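Local coordinates for protein GH26C (Muricauda sp. MAR_2010_75, PDB 6Q78) that probably hydrolyses internal beta-1,4-mannosidic links in mannan-type polysaccharides, as a family 26 glycoside hydrolase built on a TIM barrel, at residues 337-342 / 377-382; 351-356 / 390-395. All coordinates share one frame; numbering follows the deposited sequence.

Overall arrangement
Both contacts join two successive beta-alpha units of the TIM barrel. Strand 330-336 leads through segment 337-342 into helix 351-361, and strand 369-372 leads through segment 377-382 into helix 390-397. Interaction 1 therefore pairs the two loops, and interaction 2 the two helices that follow them. Their centres lie about 14 Å apart and they touch: F352 CZ packs 3.4 Å from the backbone C381 O, and the side chains of Y338 and F351 meet, CB to CZ, at 3.9 Å. Interaction 1 sits beyond the C-terminal ends of the strands, where TIM-barrel enzymes carry their active sites. There the F339 side chain is about 5 Å from a bound Tris molecule, probably from the crystallisation liquor.

Interaction 1. Residues 337-342 / 377-382; sequences GYFVTL and QDTYCT
V340 and Y380 lie side by side, pointing the same way from two short, weakly bonded antiparallel strands. Y380 CG stands between its backbone N and carbonyl carbon (chi1 64°), which starts the ring off beside V340. V340 CB sits over one ring face, 3.9 Å from the centroid, in a CH-pi contact, while V340 CG1 reaches Y380 CE1 at 3.5 Å; valine, branched at CB, suits this flat neighbour. L342 comes to the ring's edge, its CD2 near the hydroxyl that bonds to P388 O. The backbones of V340 and Y380 exchange two bonds, V340 N to Y380 O (2.9 Å) and Y380 N to V340 O (3.0 Å). On the other face T341 OG1 and T379 OG1 share a hydrogen bond of 2.8 Å, their side chains crossing at a slant. F339 meets T379 CG2 and C381 CB obliquely, with C381 SG 5.1 Å from its ring centroid. The backbone angles of G337 call for glycine, since a CB would jam against the preceding carbonyl O and crowd C381 CB. Waters bridge Y338 N to C381 O and L342 N to D378 O. Direct bonds, waters and side-chain contacts probably hold the strands in register.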
loop_
_atom_site.group_PDB
_atom_site.type_symbol
_atom_site.label_atom_id
_atom_site.label_comp_id
_atom_site.label_asym_id
_atom_site.label_seq_id
_atom_site.Cartn_x
_atom_site.Cartn_y
_atom_site.Cartn_z
ATOM N N GLY A 337 -7.477 4.323 8.922
ATOM C CA GLY A 337 -8.744 5.016 8.794
ATOM C C GLY A 337 -9.685 4.630 9.912
ATOM O O GLY A 337 -9.496 3.633 10.621
ATOM N N TYR A 338 -10.691 5.462 10.101
ATOM C CA TYR A 338 -11.834 5.162 10.959
ATOM C C TYR A 338 -13.063 5.344 10.082
ATOM O O TYR A 338 -13.349 6.464 9.641
ATOM C CB TYR A 338 -11.908 6.089 12.174
ATOM C CG TYR A 338 -13.140 5.781 12.994
ATOM C CD1 TYR A 338 -13.229 4.609 13.712
ATOM C CD2 TYR A 338 -14.225 6.660 13.041
ATOM C CE1 TYR A 338 -14.356 4.299 14.447
ATOM C CE2 TYR A 338 -15.357 6.355 13.795
ATOM C CZ TYR A 338 -15.403 5.162 14.477
ATOM O OH TYR A 338 -16.521 4.832 15.230
ATOM N N PHE A 339 -13.764 4.250 9.797
ATOM C CA PHE A 339 -14.882 4.286 8.860
ATOM C C PHE A 339 -16.142 4.815 9.537
ATOM O O PHE A 339 -16.543 4.322 10.598
ATOM C CB PHE A 339 -15.160 2.893 8.299
ATOM C CG PHE A 339 -14.074 2.328 7.435
ATOM C CD1 PHE A 339 -13.953 2.702 6.112
ATOM C CD2 PHE A 339 -13.218 1.357 7.934
ATOM C CE1 PHE A 339 -12.966 2.136 5.302
ATOM C CE2 PHE A 339 -12.222 0.804 7.143
ATOM C CZ PHE A 339 -12.094 1.199 5.820
ATOM N N VAL A 340 -16.774 5.809 8.905
ATOM C CA VAL A 340 -17.984 6.447 9.408
ATOM C C VAL A 340 -19.122 6.138 8.453
ATOM O O VAL A 340 -19.012 6.383 7.245
ATOM C CB VAL A 340 -17.797 7.972 9.527
ATOM C CG1 VAL A 340 -19.097 8.643 9.951
ATOM C CG2 VAL A 340 -16.697 8.298 10.521
ATOM N N THR A 341 -20.220 5.610 8.998
ATOM C CA THR A 341 -21.482 5.446 8.279
ATOM C C THR A 341 -22.535 6.125 9.147
ATOM O O THR A 341 -22.841 5.637 10.236
ATOM C CB THR A 341 -21.782 3.956 8.079
ATOM O OG1 THR A 341 -20.658 3.325 7.437
ATOM C CG2 THR A 341 -23.022 3.749 7.213
ATOM N N LEU A 342 -23.056 7.276 8.695
ATOM C CA LEU A 342 -23.791 8.158 9.609
ATOM C C LEU A 342 -25.075 7.526 10.140
ATOM O O LEU A 342 -25.547 7.919 11.218
ATOM C CB LEU A 342 -24.062 9.511 8.950
ATOM C CG LEU A 342 -22.797 10.325 8.658
ATOM C CD1 LEU A 342 -23.135 11.567 7.841
ATOM C CD2 LEU A 342 -22.095 10.717 9.952
ATOM N N GLN A 377 -20.020 4.620 -1.292
ATOM C CA GLN A 377 -21.434 4.729 -0.935
ATOM C C GLN A 377 -21.606 5.583 0.319
ATOM O O GLN A 377 -21.146 6.723 0.332
ATOM C CB GLN A 377 -22.080 3.345 -0.830
ATOM C CG GLN A 377 -22.000 2.601 -2.157
ATOM C CD GLN A 377 -22.772 1.292 -2.173
ATOM O OE1 GLN A 377 -23.070 0.708 -1.129
ATOM N NE2 GLN A 377 -23.103 0.826 -3.377
ATOM N N ASP A 378 -22.240 5.064 1.383
ATOM C CA ASP A 378 -22.482 5.882 2.571
ATOM C C ASP A 378 -21.408 5.762 3.637
ATOM O O ASP A 378 -21.628 6.206 4.771
ATOM C CB ASP A 378 -23.843 5.537 3.182
ATOM C CG ASP A 378 -24.981 6.011 2.327
ATOM O OD1 ASP A 378 -24.912 7.151 1.824
ATOM O OD2 ASP A 378 -25.942 5.232 2.155
ATOM N N THR A 379 -20.246 5.206 3.305
ATOM C CA THR A 379 -19.192 4.966 4.275
ATOM C C THR A 379 -17.957 5.730 3.852
ATOM O O THR A 379 -17.509 5.600 2.713
ATOM C CB THR A 379 -18.891 3.463 4.365
ATOM O OG1 THR A 379 -20.081 2.788 4.800
ATOM C CG2 THR A 379 -17.794 3.204 5.382
ATOM N N TYR A 380 -17.398 6.507 4.760
ATOM C CA TYR A 380 -16.246 7.317 4.399
ATOM C C TYR A 380 -15.201 7.235 5.492
ATOM O O TYR A 380 -15.521 7.146 6.682
ATOM C CB TYR A 380 -16.636 8.804 4.162
ATOM C CG TYR A 380 -17.175 9.596 5.364
ATOM C CD1 TYR A 380 -18.500 9.497 5.751
ATOM C CD2 TYR A 380 -16.352 10.470 6.077
ATOM C CE1 TYR A 380 -19.008 10.239 6.823
ATOM C CE2 TYR A 380 -16.853 11.233 7.158
ATOM C CZ TYR A 380 -18.183 11.106 7.523
ATOM O OH TYR A 380 -18.730 11.854 8.570
ATOM N N CYS A 381 -13.942 7.281 5.075
ATOM C CA CYS A 381 -12.888 7.484 6.048
ATOM C C CYS A 381 -12.092 8.753 5.802
ATOM O O CYS A 381 -11.196 9.059 6.588
ATOM C CB CYS A 381 -11.965 6.261 6.166
ATOM S SG CYS A 381 -10.970 5.935 4.696
ATOM N N THR A 382 -12.383 9.485 4.724
ATOM C CA THR A 382 -11.968 10.880 4.650
ATOM C C THR A 382 -13.207 11.697 4.309
ATOM O O THR A 382 -14.038 11.274 3.493
ATOM C CB THR A 382 -10.871 11.113 3.576
ATOM O OG1 THR A 382 -11.363 10.746 2.274
ATOM C CG2 THR A 382 -9.573 10.352 3.921
HETATM O O HOH W 1 -10.374 8.122 9.013
HETATM O O HOH W 2 -22.998 8.309 5.829
#

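Interaction 2. Residues 351-356 / 390-395; sequences FFTNNL and ANDFME
D392 spreads its carboxylate across the first turn of helix 351-361, each oxygen taking a different backbone N-H. F352 N gives to D392 OD2 at 2.8 Å and T353 N to D392 OD1 at 3.0 Å, both from the syn side and slightly out of the carboxylate plane. The T353 hydroxyl donates to the same D392 OD1 (2.9 Å), nearly in line with its C-O bond, so three bonds hold the group against rotation. With CG anti to its backbone N (chi1 174°), the aspartate extends toward the N-terminal end of that helix, whose dipole would probably stabilise the negative charge. An alanine in place of D392 would probably leave the F352 and T353 N-H groups without their acceptors and let the T353 hydroxyl turn. E395 crosses T353 at about a right angle, its CB 3.5 Å from T353 OG1 and its carboxylate carbon CD 3.7 Å from T353 CG2. Deeper in, F393 presents its edge to the face of F352 in a T-shaped stack, centroids 4.8 Å apart and planes at 77°. F393 CD1 lies over the centre of the F352 ring, and F351 CD2 covers the opposite face nearer the rim. F393 continues inward to F372 of strand 369-372. The axes of segments 351-356 and 390-395 approach to 7.6 Å at 57°, a contact between neighbouring helices in the outer layer of a TIM barrel.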
loop_
_atom_site.group_PDB
_atom_site.type_symbol
_atom_site.label_atom_id
_atom_site.label_comp_id
_atom_site.label_asym_id
_atom_site.label_seq_id
_atom_site.Cartn_x
_atom_site.Cartn_y
_atom_site.Cartn_z
ATOM N N PHE A 351 -10.399 12.984 15.736
ATOM C CA PHE A 351 -9.723 11.785 15.240
ATOM C C PHE A 351 -8.441 12.109 14.474
ATOM O O PHE A 351 -7.382 11.524 14.724
ATOM C CB PHE A 351 -10.628 10.941 14.340
ATOM C CG PHE A 351 -9.900 9.790 13.749
ATOM C CD1 PHE A 351 -9.515 8.725 14.558
ATOM C CD2 PHE A 351 -9.496 9.797 12.419
ATOM C CE1 PHE A 351 -8.774 7.671 14.047
ATOM C CE2 PHE A 351 -8.759 8.740 11.895
ATOM C CZ PHE A 351 -8.386 7.666 12.718
ATOM N N PHE A 352 -8.532 12.964 13.458
ATOM C CA PHE A 352 -7.374 13.133 12.583
ATOM C C PHE A 352 -6.266 13.902 13.281
ATOM O O PHE A 352 -5.083 13.538 13.188
ATOM C CB PHE A 352 -7.776 13.844 11.282
ATOM C CG PHE A 352 -8.740 13.059 10.430
ATOM C CD1 PHE A 352 -8.303 11.938 9.716
ATOM C CD2 PHE A 352 -10.069 13.441 10.333
ATOM C CE1 PHE A 352 -9.189 11.195 8.929
ATOM C CE2 PHE A 352 -10.973 12.699 9.525
ATOM C CZ PHE A 352 -10.518 11.572 8.825
ATOM N N THR A 353 -6.624 14.982 13.963
ATOM C CA THR A 353 -5.611 15.862 14.521
ATOM C C THR A 353 -5.020 15.302 15.807
ATOM O O THR A 353 -3.804 15.400 16.021
ATOM C CB THR A 353 -6.218 17.242 14.756
ATOM O OG1 THR A 353 -6.633 17.784 13.484
ATOM C CG2 THR A 353 -5.205 18.157 15.404
ATOM N N ASN A 354 -5.850 14.708 16.673
ATOM C CA ASN A 354 -5.407 14.312 18.009
ATOM C C ASN A 354 -5.079 12.831 18.128
ATOM O O ASN A 354 -4.393 12.433 19.087
ATOM C CB ASN A 354 -6.501 14.612 19.032
ATOM C CG ASN A 354 -6.853 16.085 19.068
ATOM O OD1 ASN A 354 -5.986 16.941 18.889
ATOM N ND2 ASN A 354 -8.128 16.388 19.280
ATOM N N ASN A 355 -5.598 12.002 17.228
ATOM C CA ASN A 355 -5.404 10.559 17.320
ATOM C C ASN A 355 -4.451 10.091 16.228
ATOM O O ASN A 355 -3.329 9.675 16.511
ATOM C CB ASN A 355 -6.736 9.805 17.256
ATOM C CG ASN A 355 -7.614 10.064 18.466
ATOM O OD1 ASN A 355 -7.340 10.956 19.291
ATOM N ND2 ASN A 355 -8.683 9.268 18.593
ATOM N N LEU A 356 -4.872 10.145 14.971
ATOM C CA LEU A 356 -4.021 9.675 13.888
ATOM C C LEU A 356 -2.724 10.472 13.817
ATOM O O LEU A 356 -1.634 9.889 13.766
ATOM C CB LEU A 356 -4.778 9.751 12.560
ATOM C CG LEU A 356 -3.902 9.365 11.372
ATOM C CD1 LEU A 356 -3.439 7.879 11.458
ATOM C CD2 LEU A 356 -4.698 9.566 10.098
ATOM N N ALA A 390 -14.949 17.092 8.953
ATOM C CA ALA A 390 -14.333 17.904 7.917
ATOM C C ALA A 390 -13.330 18.913 8.455
ATOM O O ALA A 390 -12.233 18.992 7.981
ATOM C CB ALA A 390 -15.428 18.615 7.123
ATOM N N ASN A 391 -13.684 19.662 9.494
ATOM C CA ASN A 391 -12.758 20.640 10.036
ATOM C C ASN A 391 -11.521 20.005 10.652
ATOM O O ASN A 391 -10.427 20.492 10.523
ATOM C CB ASN A 391 -13.453 21.611 11.011
ATOM C CG ASN A 391 -12.540 22.746 11.438
ATOM O OD1 ASN A 391 -12.080 22.783 12.559
ATOM N ND2 ASN A 391 -12.261 23.660 10.515
ATOM N N ASP A 392 -11.742 18.888 11.332
ATOM C CA ASP A 392 -10.666 18.137 11.956
ATOM C C ASP A 392 -9.686 17.661 10.860
ATOM O O ASP A 392 -8.508 17.767 11.007
ATOM C CB ASP A 392 -11.275 16.963 12.745
ATOM C CG ASP A 392 -10.249 16.015 13.320
ATOM O OD1 ASP A 392 -9.191 16.437 13.728
ATOM O OD2 ASP A 392 -10.581 14.840 13.355
ATOM N N PHE A 393 -10.220 17.186 9.755
ATOM C CA PHE A 393 -9.374 16.755 8.650
ATOM C C PHE A 393 -8.582 17.923 8.078
ATOM O O PHE A 393 -7.449 17.778 7.737
ATOM C CB PHE A 393 -10.215 16.097 7.570
ATOM C CG PHE A 393 -9.419 15.398 6.506
ATOM C CD1 PHE A 393 -8.844 14.193 6.769
ATOM C CD2 PHE A 393 -9.278 15.925 5.267
ATOM C CE1 PHE A 393 -8.135 13.513 5.793
ATOM C CE2 PHE A 393 -8.563 15.277 4.292
ATOM C CZ PHE A 393 -7.989 14.051 4.551
ATOM N N MET A 394 -9.207 19.092 7.971
ATOM C CA MET A 394 -8.504 20.260 7.465
ATOM C C MET A 394 -7.360 20.652 8.362
ATOM O O MET A 394 -6.313 21.016 7.906
ATOM C CB MET A 394 -9.466 21.437 7.322
ATOM C CG MET A 394 -10.476 21.257 6.222
ATOM S SD MET A 394 -9.771 21.192 4.561
ATOM C CE MET A 394 -8.405 22.322 4.624
ATOM N N GLU A 395 -7.583 20.578 9.660
ATOM C CA GLU A 395 -6.538 20.884 10.593
ATOM C C GLU A 395 -5.385 19.898 10.448
ATOM O O GLU A 395 -4.247 20.288 10.453
ATOM C CB GLU A 395 -7.063 20.932 12.035
ATOM C CG GLU A 395 -5.989 21.352 13.013
ATOM C CD GLU A 395 -6.480 21.521 14.428
ATOM O OE1 GLU A 395 -7.655 21.250 14.702
ATOM O OE2 GLU A 395 -5.651 21.901 15.240
#